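Local atomic coordinates of MmeI (Methylophilus methylotrophus, PDB entry 5HR4), a protein that is a type IIL restriction-modification enzyme that binds DNA and probably methylates adenine at N6 using S-adenosyl-L-methionine. Residues Pro638-Gly643 with Tyr776-Ala781; Thr744-Ile749 with Val769-Ala774; Ile762-Arg767 with Leu784-Leu789. All blocks are in the same frame, centred on the assembly; numbering follows the deposited sequence.

Overall arrangement
The chain enters this part of the target recognition domain at Pro638-Gly643, and contact 1 closes the longest of the three loops when Tyr776-Ala781 returns to pair with it. Contact 2, Thr744-Ile749 with Val769-Ala774, is nested inside that loop. Contact 3 starts at Ile762-Arg767, within the span of contact 2, and ends at Leu784-Leu789, beyond contact 1, so it crosses both. The four-stranded antiparallel sheet is common to all three: contact 1 joins an edge strand to its neighbour, contact 2 bridges strand 746-750 to a second, mixed sheet, and contact 3 packs helix 783-790 against the other edge strand, 763-765.

Contact 1 of 3, residues Pro638-Gly643 with Tyr776-Ala781. With nucleotides of chain B.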
loop_
_atom_site.group_PDB
_atom_site.type_symbol
_atom_site.label_atom_id
_atom_site.label_comp_id
_atom_site.label_asym_id
_atom_site.label_seq_id
_atom_site.Cartn_x
_atom_site.Cartn_y
_atom_site.Cartn_z
ATOM N N PRO A 638 12.205 32.116 14.217
ATOM C CA PRO A 638 11.622 31.837 15.537
ATOM C C PRO A 638 11.130 30.402 15.618
ATOM O O PRO A 638 10.574 29.876 14.653
ATOM C CB PRO A 638 10.446 32.820 15.621
ATOM C CG PRO A 638 10.575 33.725 14.398
ATOM C CD PRO A 638 11.298 32.917 13.382
ATOM N N SER A 639 11.313 29.780 16.787
ATOM C CA SER A 639 10.888 28.397 16.979
ATOM C C SER A 639 9.393 28.235 16.723
ATOM O O SER A 639 8.599 29.156 16.928
ATOM C CB SER A 639 11.209 27.933 18.396
ATOM O OG SER A 639 12.573 28.135 18.686
ATOM N N MET A 640 9.017 27.046 16.267
ATOM C CA MET A 640 7.630 26.678 16.017
ATOM C C MET A 640 7.183 25.625 17.028
ATOM O O MET A 640 7.986 24.821 17.514
ATOM C CB MET A 640 7.452 26.148 14.587
ATOM C CG MET A 640 6.044 25.691 14.240
ATOM S SD MET A 640 5.889 25.251 12.508
ATOM C CE MET A 640 6.136 26.858 11.752
ATOM N N ARG A 641 5.886 25.621 17.325
ATOM C CA ARG A 641 5.333 24.803 18.387
ATOM C C ARG A 641 4.145 23.989 17.889
ATOM O O ARG A 641 3.455 24.371 16.940
ATOM C CB ARG A 641 4.920 25.684 19.566
ATOM C CG ARG A 641 6.061 26.528 20.088
ATOM C CD ARG A 641 6.806 25.791 21.172
ATOM N NE ARG A 641 5.927 25.677 22.330
ATOM C CZ ARG A 641 6.173 24.950 23.407
ATOM N NH1 ARG A 641 7.290 24.246 23.506
ATOM N NH2 ARG A 641 5.285 24.938 24.383
ATOM N N TYR A 642 3.914 22.862 18.564
ATOM C CA TYR A 642 2.835 21.930 18.258
ATOM C C TYR A 642 1.588 22.309 19.056
ATOM O O TYR A 642 1.676 22.648 20.242
ATOM C CB TYR A 642 3.298 20.505 18.602
ATOM C CG TYR A 642 2.423 19.354 18.127
ATOM C CD1 TYR A 642 2.076 19.231 16.791
ATOM C CD2 TYR A 642 1.984 18.367 19.007
ATOM C CE1 TYR A 642 1.296 18.183 16.339
ATOM C CE2 TYR A 642 1.195 17.315 18.565
ATOM C CZ TYR A 642 0.859 17.222 17.224
ATOM O OH TYR A 642 0.082 16.177 16.734
ATOM N N GLY A 643 0.427 22.248 18.409
ATOM C CA GLY A 643 -0.820 22.588 19.074
ATOM C C GLY A 643 -1.130 21.664 20.250
ATOM O O GLY A 643 -0.554 20.584 20.412
ATOM N N TYR A 776 0.062 23.721 13.782
ATOM C CA TYR A 776 1.287 24.214 14.399
ATOM C C TYR A 776 1.129 25.712 14.599
ATOM O O TYR A 776 0.183 26.315 14.091
ATOM C CB TYR A 776 2.524 23.906 13.532
ATOM C CG TYR A 776 2.929 22.454 13.565
ATOM C CD1 TYR A 776 2.197 21.498 12.871
ATOM C CD2 TYR A 776 4.022 22.030 14.320
ATOM C CE1 TYR A 776 2.545 20.159 12.911
ATOM C CE2 TYR A 776 4.384 20.692 14.365
ATOM C CZ TYR A 776 3.643 19.759 13.651
ATOM O OH TYR A 776 3.994 18.419 13.677
ATOM N N HIS A 777 2.061 26.326 15.329
ATOM C CA HIS A 777 1.979 27.774 15.499
ATOM C C HIS A 777 3.313 28.361 15.946
ATOM O O HIS A 777 4.133 27.692 16.588
ATOM C CB HIS A 777 0.889 28.166 16.488
ATOM C CG HIS A 777 1.144 27.701 17.887
ATOM N ND1 HIS A 777 0.877 26.411 18.301
ATOM C CD2 HIS A 777 1.627 28.355 18.973
ATOM C CE1 HIS A 777 1.187 26.294 19.581
ATOM N NE2 HIS A 777 1.646 27.456 20.011
ATOM N N ILE A 778 3.509 29.626 15.579
ATOM C CA ILE A 778 4.666 30.437 15.940
ATOM C C ILE A 778 4.175 31.550 16.864
ATOM O O ILE A 778 3.470 32.463 16.406
ATOM C CB ILE A 778 5.361 31.014 14.700
ATOM C CG1 ILE A 778 5.864 29.890 13.793
ATOM C CG2 ILE A 778 6.524 31.915 15.100
ATOM C CD1 ILE A 778 6.744 30.368 12.651
ATOM N N PRO A 779 4.490 31.513 18.158
ATOM C CA PRO A 779 3.977 32.550 19.061
ATOM C C PRO A 779 4.619 33.904 18.791
ATOM O O PRO A 779 5.832 34.014 18.585
ATOM C CB PRO A 779 4.332 32.020 20.462
ATOM C CG PRO A 779 5.405 31.017 20.252
ATOM C CD PRO A 779 5.141 30.412 18.894
ATOM N N SER A 780 3.776 34.934 18.783
ATOM C CA SER A 780 4.191 36.322 18.582
ATOM C C SER A 780 4.969 36.483 17.269
ATOM O O SER A 780 6.130 36.904 17.236
ATOM C CB SER A 780 4.989 36.826 19.793
ATOM N N ALA A 781 4.297 36.155 16.166
ATOM C CA ALA A 781 4.947 36.108 14.859
ATOM C C ALA A 781 4.837 37.462 14.168
ATOM O O ALA A 781 3.730 37.972 13.949
ATOM C CB ALA A 781 4.343 35.012 13.982
ATOM P P DT B 3 7.492 19.118 18.704
ATOM O OP1 DT B 3 8.369 18.789 17.552
ATOM O OP2 DT B 3 7.604 20.494 19.227
ATOM O "O5'" DT B 3 5.951 18.755 18.378
ATOM C "C5'" DT B 3 5.579 17.886 17.276
ATOM C "C4'" DT B 3 6.176 16.496 17.399
ATOM O "O4'" DT B 3 5.739 15.857 18.641
ATOM C "C3'" DT B 3 5.769 15.529 16.278
ATOM O "O3'" DT B 3 6.857 14.673 15.959
ATOM C "C2'" DT B 3 4.646 14.733 16.943
ATOM C "C1'" DT B 3 5.239 14.572 18.325
ATOM N N1 DT B 3 4.269 14.166 19.357
ATOM C C2 DT B 3 4.032 12.828 19.573
ATOM O O2 DT B 3 4.567 11.946 18.937
ATOM N N3 DT B 3 3.130 12.558 20.566
ATOM C C4 DT B 3 2.467 13.474 21.370
ATOM O O4 DT B 3 1.671 13.132 22.241
ATOM C C5 DT B 3 2.769 14.859 21.099
ATOM C C7 DT B 3 2.102 15.943 21.886
ATOM C C6 DT B 3 3.648 15.134 20.118
ATOM P P DA B 2 8.069 20.773 25.044
ATOM O OP1 DA B 2 9.401 21.417 24.954
ATOM O OP2 DA B 2 6.862 21.633 24.977
ATOM O "O5'" DA B 2 7.858 19.634 23.912
ATOM C "C5'" DA B 2 8.986 18.925 23.354
ATOM C "C4'" DA B 2 8.568 17.970 22.227
ATOM O "O4'" DA B 2 8.083 16.710 22.768
ATOM C "C3'" DA B 2 7.466 18.467 21.269
ATOM O "O3'" DA B 2 7.845 18.139 19.931
ATOM C "C2'" DA B 2 6.251 17.644 21.709
ATOM C "C1'" DA B 2 6.943 16.334 22.031
ATOM N N9 DA B 2 6.155 15.368 22.805
ATOM C C8 DA B 2 5.292 15.616 23.840
ATOM N N7 DA B 2 4.741 14.530 24.333
ATOM C C5 DA B 2 5.293 13.500 23.573
ATOM C C6 DA B 2 5.129 12.091 23.587
ATOM N N6 DA B 2 4.327 11.445 24.431
ATOM N N1 DA B 2 5.829 11.369 22.692
ATOM C C2 DA B 2 6.629 12.005 21.843
ATOM N N3 DA B 2 6.867 13.306 21.736
ATOM C C4 DA B 2 6.160 14.004 22.636
ATOM P P DC B 4 7.944 15.065 14.853
ATOM O OP1 DC B 4 9.301 14.830 15.401
ATOM O OP2 DC B 4 7.583 16.381 14.271
ATOM O "O5'" DC B 4 7.720 13.973 13.743
ATOM C "C5'" DC B 4 6.990 14.289 12.563
ATOM C "C4'" DC B 4 6.378 13.018 12.045
ATOM O "O4'" DC B 4 5.545 12.455 13.083
ATOM C "C3'" DC B 4 5.533 13.128 10.788
ATOM O "O3'" DC B 4 5.958 12.100 9.878
ATOM C "C2'" DC B 4 4.090 12.920 11.296
ATOM C "C1'" DC B 4 4.271 12.139 12.588
ATOM N N1 DC B 4 3.275 12.477 13.680
ATOM C C2 DC B 4 2.938 11.498 14.624
ATOM O O2 DC B 4 3.442 10.374 14.527
ATOM N N3 DC B 4 2.067 11.808 15.622
ATOM C C4 DC B 4 1.553 13.031 15.698
ATOM N N4 DC B 4 0.690 13.276 16.682
ATOM C C5 DC B 4 1.879 14.050 14.747
ATOM C C6 DC B 4 2.745 13.736 13.769
#
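Tyr642 reaches the bound DNA with its hydroxyl: N4 of DC4 of chain B donates to Tyr642 OH across 3.0 Å, with 160° at the hydrogen, and Asn773 ND2 adds a weak hydrogen bond to the same oxygen. N4 being a major-groove group of cytosine, the bond is consistent with base reading. DT3 of chain B runs alongside, its O5' 3.2 Å from Tyr642 CB and its C5' over one face of the phenol ring. An alanine in place of Tyr642 would probably lose the bond to cytosine and the ring's packing on DT3 and Tyr776, leaving only CB beside the DT3 backbone. Arg641 NH1 donates a weak hydrogen bond to OP2 of DA2 of chain B at 3.0 Å.

Behind these groups lies antiparallel pairing between an edge strand of the four-stranded sheet in the target recognition domain and its neighbour, 775-779. Arg641 and His777 form a hydrogen-bonded pair, Arg641 N to His777 O at 2.8 Å and His777 N to Arg641 O at 2.9 Å. Arg641 CB sits over the imidazole face of His777, a CH-pi contact 4.0 Å from the ring centroid. Tyr642 and Tyr776, a non-hydrogen-bonded pair, share the other face of the sheet. With CG anti to the backbone N (chi1 -169°), Tyr642 lays CD1 3.5 Å from Tyr776 CZ, over the rim of that ring, the planes inclined at 56°. Met640 packs beside Tyr776 in an oblique Met-aromatic contact through SD, while its chi3 turn brings CE within 3.7 Å of Ile778 CG1. Tyr817 packs on both Met640 and Ile778.

Contact 2 of 3, residues Thr744-Ile749 with Val769-Ala774. With nucleotides of chain C.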
loop_
_atom_site.group_PDB
_atom_site.type_symbol
_atom_site.label_atom_id
_atom_site.label_comp_id
_atom_site.label_asym_id
_atom_site.label_seq_id
_atom_site.Cartn_x
_atom_site.Cartn_y
_atom_site.Cartn_z
ATOM N N THR A 744 1.108 35.148 23.942
ATOM C CA THR A 744 0.921 36.148 22.899
ATOM C C THR A 744 0.074 35.577 21.766
ATOM O O THR A 744 -0.043 34.361 21.614
ATOM C CB THR A 744 2.275 36.613 22.363
ATOM N N ASP A 745 -0.516 36.472 20.964
ATOM C CA ASP A 745 -1.170 36.094 19.704
ATOM C C ASP A 745 -0.207 35.317 18.810
ATOM O O ASP A 745 1.012 35.474 18.940
ATOM C CB ASP A 745 -1.673 37.332 18.954
ATOM C CG ASP A 745 -2.637 38.159 19.775
ATOM O OD1 ASP A 745 -2.746 37.902 20.990
ATOM O OD2 ASP A 745 -3.273 39.082 19.213
ATOM N N TYR A 746 -0.709 34.483 17.897
ATOM C CA TYR A 746 0.200 33.574 17.196
ATOM C C TYR A 746 -0.254 33.296 15.762
ATOM O O TYR A 746 -1.422 33.474 15.398
ATOM C CB TYR A 746 0.350 32.253 17.966
ATOM C CG TYR A 746 -0.968 31.564 18.233
ATOM C CD1 TYR A 746 -1.457 30.620 17.351
ATOM C CD2 TYR A 746 -1.721 31.853 19.366
ATOM C CE1 TYR A 746 -2.659 29.978 17.573
ATOM C CE2 TYR A 746 -2.933 31.221 19.601
ATOM C CZ TYR A 746 -3.399 30.281 18.694
ATOM O OH TYR A 746 -4.594 29.611 18.893
ATOM N N LEU A 747 0.691 32.818 14.957
ATOM C CA LEU A 747 0.442 32.448 13.568
ATOM C C LEU A 747 0.205 30.946 13.482
ATOM O O LEU A 747 1.077 30.164 13.856
ATOM C CB LEU A 747 1.624 32.857 12.695
ATOM C CG LEU A 747 1.652 32.386 11.246
ATOM C CD1 LEU A 747 0.546 33.058 10.463
ATOM C CD2 LEU A 747 3.018 32.686 10.639
ATOM N N LEU A 748 -0.964 30.553 12.981
ATOM C CA LEU A 748 -1.400 29.163 12.934
ATOM C C LEU A 748 -1.175 28.561 11.550
ATOM O O LEU A 748 -1.561 29.163 10.541
ATOM C CB LEU A 748 -2.882 29.080 13.293
ATOM C CG LEU A 748 -3.482 27.700 13.571
ATOM C CD1 LEU A 748 -4.745 27.876 14.389
ATOM C CD2 LEU A 748 -3.800 26.952 12.280
ATOM N N ILE A 749 -0.612 27.354 11.506
ATOM C CA ILE A 749 -0.420 26.594 10.274
ATOM C C ILE A 749 -1.183 25.279 10.393
ATOM O O ILE A 749 -0.879 24.472 11.274
ATOM C CB ILE A 749 1.062 26.302 9.984
ATOM C CG1 ILE A 749 1.916 27.577 10.037
ATOM C CG2 ILE A 749 1.187 25.590 8.642
ATOM C CD1 ILE A 749 2.419 27.957 11.440
ATOM N N VAL A 769 -7.807 31.927 21.868
ATOM C CA VAL A 769 -8.351 30.733 21.239
ATOM C C VAL A 769 -7.328 29.617 21.378
ATOM O O VAL A 769 -6.122 29.829 21.209
ATOM C CB VAL A 769 -8.737 30.988 19.765
ATOM C CG1 VAL A 769 -8.585 32.471 19.397
ATOM C CG2 VAL A 769 -7.977 30.041 18.832
ATOM N N ILE A 770 -7.805 28.438 21.737
ATOM C CA ILE A 770 -6.947 27.293 21.985
ATOM C C ILE A 770 -6.780 26.548 20.664
ATOM O O ILE A 770 -7.776 26.184 20.032
ATOM C CB ILE A 770 -7.561 26.389 23.066
ATOM C CG1 ILE A 770 -7.734 27.169 24.382
ATOM C CG2 ILE A 770 -6.740 25.130 23.258
ATOM C CD1 ILE A 770 -6.414 27.637 25.042
ATOM N N SER A 771 -5.531 26.337 20.235
ATOM C CA SER A 771 -5.254 25.630 18.980
ATOM C C SER A 771 -5.001 24.146 19.236
ATOM O O SER A 771 -4.235 23.788 20.135
ATOM C CB SER A 771 -4.057 26.243 18.249
ATOM O OG SER A 771 -2.991 26.532 19.142
ATOM N N SER A 772 -5.644 23.291 18.440
ATOM C CA SER A 772 -5.588 21.840 18.595
ATOM C C SER A 772 -4.286 21.282 18.012
ATOM O O SER A 772 -3.542 21.978 17.311
ATOM C CB SER A 772 -6.826 21.207 17.944
ATOM O OG SER A 772 -6.540 20.090 17.131
ATOM N N ASN A 773 -3.994 20.005 18.319
ATOM C CA ASN A 773 -2.744 19.437 17.801
ATOM C C ASN A 773 -2.793 19.173 16.300
ATOM O O ASN A 773 -1.774 18.761 15.735
ATOM C CB ASN A 773 -2.316 18.151 18.554
ATOM C CG ASN A 773 -3.362 17.028 18.531
ATOM O OD1 ASN A 773 -4.513 17.221 18.909
ATOM N ND2 ASN A 773 -2.940 15.836 18.119
ATOM N N ALA A 774 -3.927 19.420 15.642
ATOM C CA ALA A 774 -4.044 19.399 14.190
ATOM C C ALA A 774 -3.477 20.639 13.543
ATOM O O ALA A 774 -3.822 20.925 12.397
ATOM C CB ALA A 774 -5.509 19.242 13.771
ATOM P P DG C 9 -9.023 11.829 21.144
ATOM O OP1 DG C 9 -10.185 11.191 21.785
ATOM O OP2 DG C 9 -8.501 13.176 21.467
ATOM O "O5'" DG C 9 -7.789 10.825 21.203
ATOM C "C5'" DG C 9 -8.010 9.467 21.011
ATOM C "C4'" DG C 9 -6.710 8.767 20.722
ATOM O "O4'" DG C 9 -6.038 9.395 19.594
ATOM C "C3'" DG C 9 -5.692 8.803 21.852
ATOM O "O3'" DG C 9 -4.938 7.633 21.771
ATOM C "C2'" DG C 9 -4.840 9.997 21.470
ATOM C "C1'" DG C 9 -4.729 9.710 19.994
ATOM N N9 DG C 9 -4.238 10.817 19.213
ATOM C C8 DG C 9 -4.415 12.167 19.443
ATOM N N7 DG C 9 -3.820 12.912 18.572
ATOM C C5 DG C 9 -3.221 11.991 17.699
ATOM C C6 DG C 9 -2.441 12.187 16.533
ATOM O O6 DG C 9 -2.096 13.250 16.011
ATOM N N1 DG C 9 -2.040 10.975 15.979
ATOM C C2 DG C 9 -2.370 9.737 16.473
ATOM N N2 DG C 9 -1.914 8.675 15.811
ATOM N N3 DG C 9 -3.090 9.552 17.541
ATOM C C4 DG C 9 -3.481 10.711 18.099
ATOM P P DT C 7 -8.001 18.352 11.117
ATOM O OP1 DT C 7 -8.230 19.612 11.851
ATOM O OP2 DT C 7 -6.612 17.911 10.859
ATOM O "O5'" DT C 7 -8.790 17.209 11.859
ATOM C "C5'" DT C 7 -10.207 17.264 11.826
ATOM C "C4'" DT C 7 -10.814 16.294 12.824
ATOM O "O4'" DT C 7 -10.527 14.939 12.405
ATOM C "C3'" DT C 7 -10.291 16.386 14.262
ATOM O "O3'" DT C 7 -11.303 15.912 15.110
ATOM C "C2'" DT C 7 -9.124 15.415 14.208
ATOM C "C1'" DT C 7 -9.759 14.296 13.398
ATOM N N1 DT C 7 -8.812 13.442 12.711
ATOM C C2 DT C 7 -8.835 12.088 12.953
ATOM O O2 DT C 7 -9.599 11.569 13.745
ATOM N N3 DT C 7 -7.927 11.362 12.230
ATOM C C4 DT C 7 -7.031 11.852 11.300
ATOM O O4 DT C 7 -6.251 11.125 10.698
ATOM C C5 DT C 7 -7.079 13.285 11.083
ATOM C C7 DT C 7 -6.157 13.930 10.106
ATOM C C6 DT C 7 -7.961 14.001 11.788
#
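Tyr746 is the main link between two sheets here, its hydroxyl bonded to the carbonyl of Val769, just ahead of strand 770-771. Strand 746-750 belongs to the antiparallel sheet of the target recognition domain and strand 770-771 to a neighbouring mixed sheet; their nearest CA atoms, of Leu748 and Ser771, stand 8.0 Å apart, so side chains rather than backbone pairing fill the interval. Tyr746 holds CG between its backbone N and carbonyl carbon (chi1 56°), the position that directs the ring across the interval. Its OH donates to Val769 O at 2.8 Å, approaching from above the carbonyl plane, 50° out of it. The carbonyl oxygen nevertheless lies at the edge of the phenol ring, near its plane, and Gln741 NE2 gives it a second hydrogen bond. Flanking the hydroxyl are Val769 CG2, 3.4 Å from Tyr746 OH, and Ser771 CB, 3.5 Å from the same atom. Leu748, with CG anti to the backbone N, extends CD1 to within 4.2 Å of Ser771 CB.

Beyond the strand the chain turns toward DNA. Ser772 OG accepts from Ala774 N at 3.1 Å, an ST turn. Within it Asn773, like Tyr746 with CG between N and the carbonyl carbon, presents ND2 to N7 of DG9 of chain C at 3.1 Å, with 145° at the hydrogen. Ala774 CB lies 3.4 Å from OP1 of DT7 of chain C. The sheet-to-sheet bridge thus rests on neutral groups, a buried carbonyl gripped by two donors, whereas the ND2 bond to N7 meets an atom that guanine shares with adenine and by itself would probably not tell these purines apart, although ND2 also lies near O6 of DG9, which adenine lacks.

Contact 3 of 3, residues Ile762-Arg767 with Leu784-Leu789; sequences IGFVDR and LIFGLL
Helix 783-790 lies against edge strand 763-765 of the antiparallel sheet in the target recognition domain, a helix-on-sheet packing carried chiefly by Phe786 from the helix and Ile762 from the other side. Phe786, its CG anti to the backbone N (chi1 170°), drives its ring toward the strand and settles between Ile762 and Phe764, residues two apart in the chain. From one side Ile762 brings CG1 to 3.8 Å of Phe786 CE1. From the other, the Phe764 ring leans in obliquely, its plane turned 32° from that of Phe786, and its CE2 comes 3.8 Å from Phe786 CB. The floor of this hollow is backbone: Gly763 CA is 4.2 Å from Phe786 CE1. The second bump points the other way: Ile762 sets CD1 3.4 Å from Leu789 CB, the two side chains crossing at about a right angle one helical turn along. Leu747 of the adjoining strand and Leu841 of helix 827-845 also pack on Phe786. The ring edge at CE1 faces a carbonyl: Ile762 O, which accepts a hydrogen bond from Arg844 NH1, lies near the ring plane, 3.7 Å from Phe786 CE1.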
loop_
_atom_site.group_PDB
_atom_site.type_symbol
_atom_site.label_atom_id
_atom_site.label_comp_id
_atom_site.label_asym_id
_atom_site.label_seq_id
_atom_site.Cartn_x
_atom_site.Cartn_y
_atom_site.Cartn_z
ATOM N N ILE A 762 -2.620 29.783 5.946
ATOM C CA ILE A 762 -2.179 30.076 7.300
ATOM C C ILE A 762 -2.732 31.446 7.717
ATOM O O ILE A 762 -3.232 32.209 6.898
ATOM C CB ILE A 762 -0.648 30.035 7.394
ATOM C CG1 ILE A 762 -0.045 31.101 6.497
ATOM C CG2 ILE A 762 -0.132 28.681 6.941
ATOM C CD1 ILE A 762 1.435 31.038 6.484
ATOM N N GLY A 763 -2.659 31.751 9.007
ATOM C CA GLY A 763 -3.178 33.049 9.415
ATOM C C GLY A 763 -2.917 33.335 10.878
ATOM O O GLY A 763 -2.370 32.506 11.607
ATOM N N PHE A 764 -3.323 34.531 11.307
ATOM C CA PHE A 764 -3.125 34.956 12.685
ATOM C C PHE A 764 -4.372 34.710 13.524
ATOM O O PHE A 764 -5.505 34.845 13.052
ATOM C CB PHE A 764 -2.750 36.428 12.770
ATOM C CG PHE A 764 -1.365 36.722 12.303
ATOM C CD1 PHE A 764 -0.281 36.523 13.140
ATOM C CD2 PHE A 764 -1.141 37.216 11.021
ATOM C CE1 PHE A 764 1.009 36.812 12.704
ATOM C CE2 PHE A 764 0.142 37.507 10.577
ATOM C CZ PHE A 764 1.215 37.305 11.412
ATOM N N VAL A 765 -4.140 34.348 14.788
ATOM C CA VAL A 765 -5.191 33.940 15.708
ATOM C C VAL A 765 -4.967 34.600 17.066
ATOM O O VAL A 765 -3.824 34.785 17.503
ATOM C CB VAL A 765 -5.227 32.399 15.848
ATOM C CG1 VAL A 765 -6.484 31.965 16.539
ATOM C CG2 VAL A 765 -5.131 31.737 14.497
ATOM N N ASP A 766 -6.073 34.942 17.738
ATOM C CA ASP A 766 -6.012 35.582 19.053
ATOM C C ASP A 766 -5.488 34.625 20.126
ATOM O O ASP A 766 -5.772 33.425 20.119
ATOM C CB ASP A 766 -7.393 36.101 19.474
ATOM C CG ASP A 766 -7.365 36.809 20.839
ATOM O OD1 ASP A 766 -7.523 36.121 21.882
ATOM O OD2 ASP A 766 -7.183 38.052 20.873
ATOM N N ARG A 767 -4.737 35.187 21.083
ATOM C CA ARG A 767 -4.101 34.391 22.133
ATOM C C ARG A 767 -5.107 33.638 22.991
ATOM O O ARG A 767 -4.721 32.689 23.683
ATOM C CB ARG A 767 -3.235 35.288 23.027
ATOM C CG ARG A 767 -4.012 36.399 23.738
ATOM C CD ARG A 767 -3.083 37.234 24.581
ATOM N NE ARG A 767 -3.794 38.096 25.518
ATOM C CZ ARG A 767 -4.041 37.772 26.782
ATOM N NH1 ARG A 767 -3.633 36.595 27.251
ATOM N NH2 ARG A 767 -4.694 38.622 27.575
ATOM N N LEU A 784 6.632 39.588 8.768
ATOM C CA LEU A 784 7.612 39.052 7.837
ATOM C C LEU A 784 7.511 37.534 7.742
ATOM O O LEU A 784 7.491 36.968 6.639
ATOM C CB LEU A 784 9.012 39.480 8.275
ATOM C CG LEU A 784 10.197 38.707 7.695
ATOM C CD1 LEU A 784 10.399 39.046 6.229
ATOM C CD2 LEU A 784 11.456 38.993 8.505
ATOM N N ILE A 785 7.437 36.855 8.895
ATOM C CA ILE A 785 7.418 35.393 8.892
ATOM C C ILE A 785 6.151 34.870 8.227
ATOM O O ILE A 785 6.180 33.841 7.539
ATOM C CB ILE A 785 7.550 34.852 10.317
ATOM N N PHE A 786 5.027 35.577 8.408
ATOM C CA PHE A 786 3.815 35.232 7.672
ATOM C C PHE A 786 4.027 35.348 6.165
ATOM O O PHE A 786 3.409 34.612 5.385
ATOM C CB PHE A 786 2.651 36.129 8.095
ATOM C CG PHE A 786 1.446 35.980 7.221
ATOM C CD1 PHE A 786 0.509 35.000 7.483
ATOM C CD2 PHE A 786 1.278 36.779 6.101
ATOM C CE1 PHE A 786 -0.600 34.837 6.672
ATOM C CE2 PHE A 786 0.177 36.617 5.275
ATOM C CZ PHE A 786 -0.764 35.640 5.565
ATOM N N GLY A 787 4.853 36.297 5.732
ATOM C CA GLY A 787 5.192 36.352 4.328
ATOM C C GLY A 787 5.992 35.138 3.919
ATOM O O GLY A 787 5.730 34.529 2.879
ATOM N N LEU A 788 6.949 34.748 4.757
ATOM C CA LEU A 788 7.844 33.660 4.394
ATOM C C LEU A 788 7.078 32.355 4.226
ATOM O O LEU A 788 7.253 31.646 3.231
ATOM C CB LEU A 788 8.940 33.522 5.442
ATOM C CG LEU A 788 10.098 32.660 4.966
ATOM C CD1 LEU A 788 10.688 33.244 3.686
ATOM C CD2 LEU A 788 11.137 32.575 6.067
ATOM N N LEU A 789 6.204 32.031 5.180
ATOM C CA LEU A 789 5.427 30.796 5.102
ATOM C C LEU A 789 4.304 30.867 4.079
ATOM O O LEU A 789 3.730 29.830 3.738
ATOM C CB LEU A 789 4.833 30.459 6.466
ATOM C CG LEU A 789 5.793 30.533 7.638
ATOM C CD1 LEU A 789 5.095 30.000 8.867
ATOM C CD2 LEU A 789 7.068 29.754 7.337
#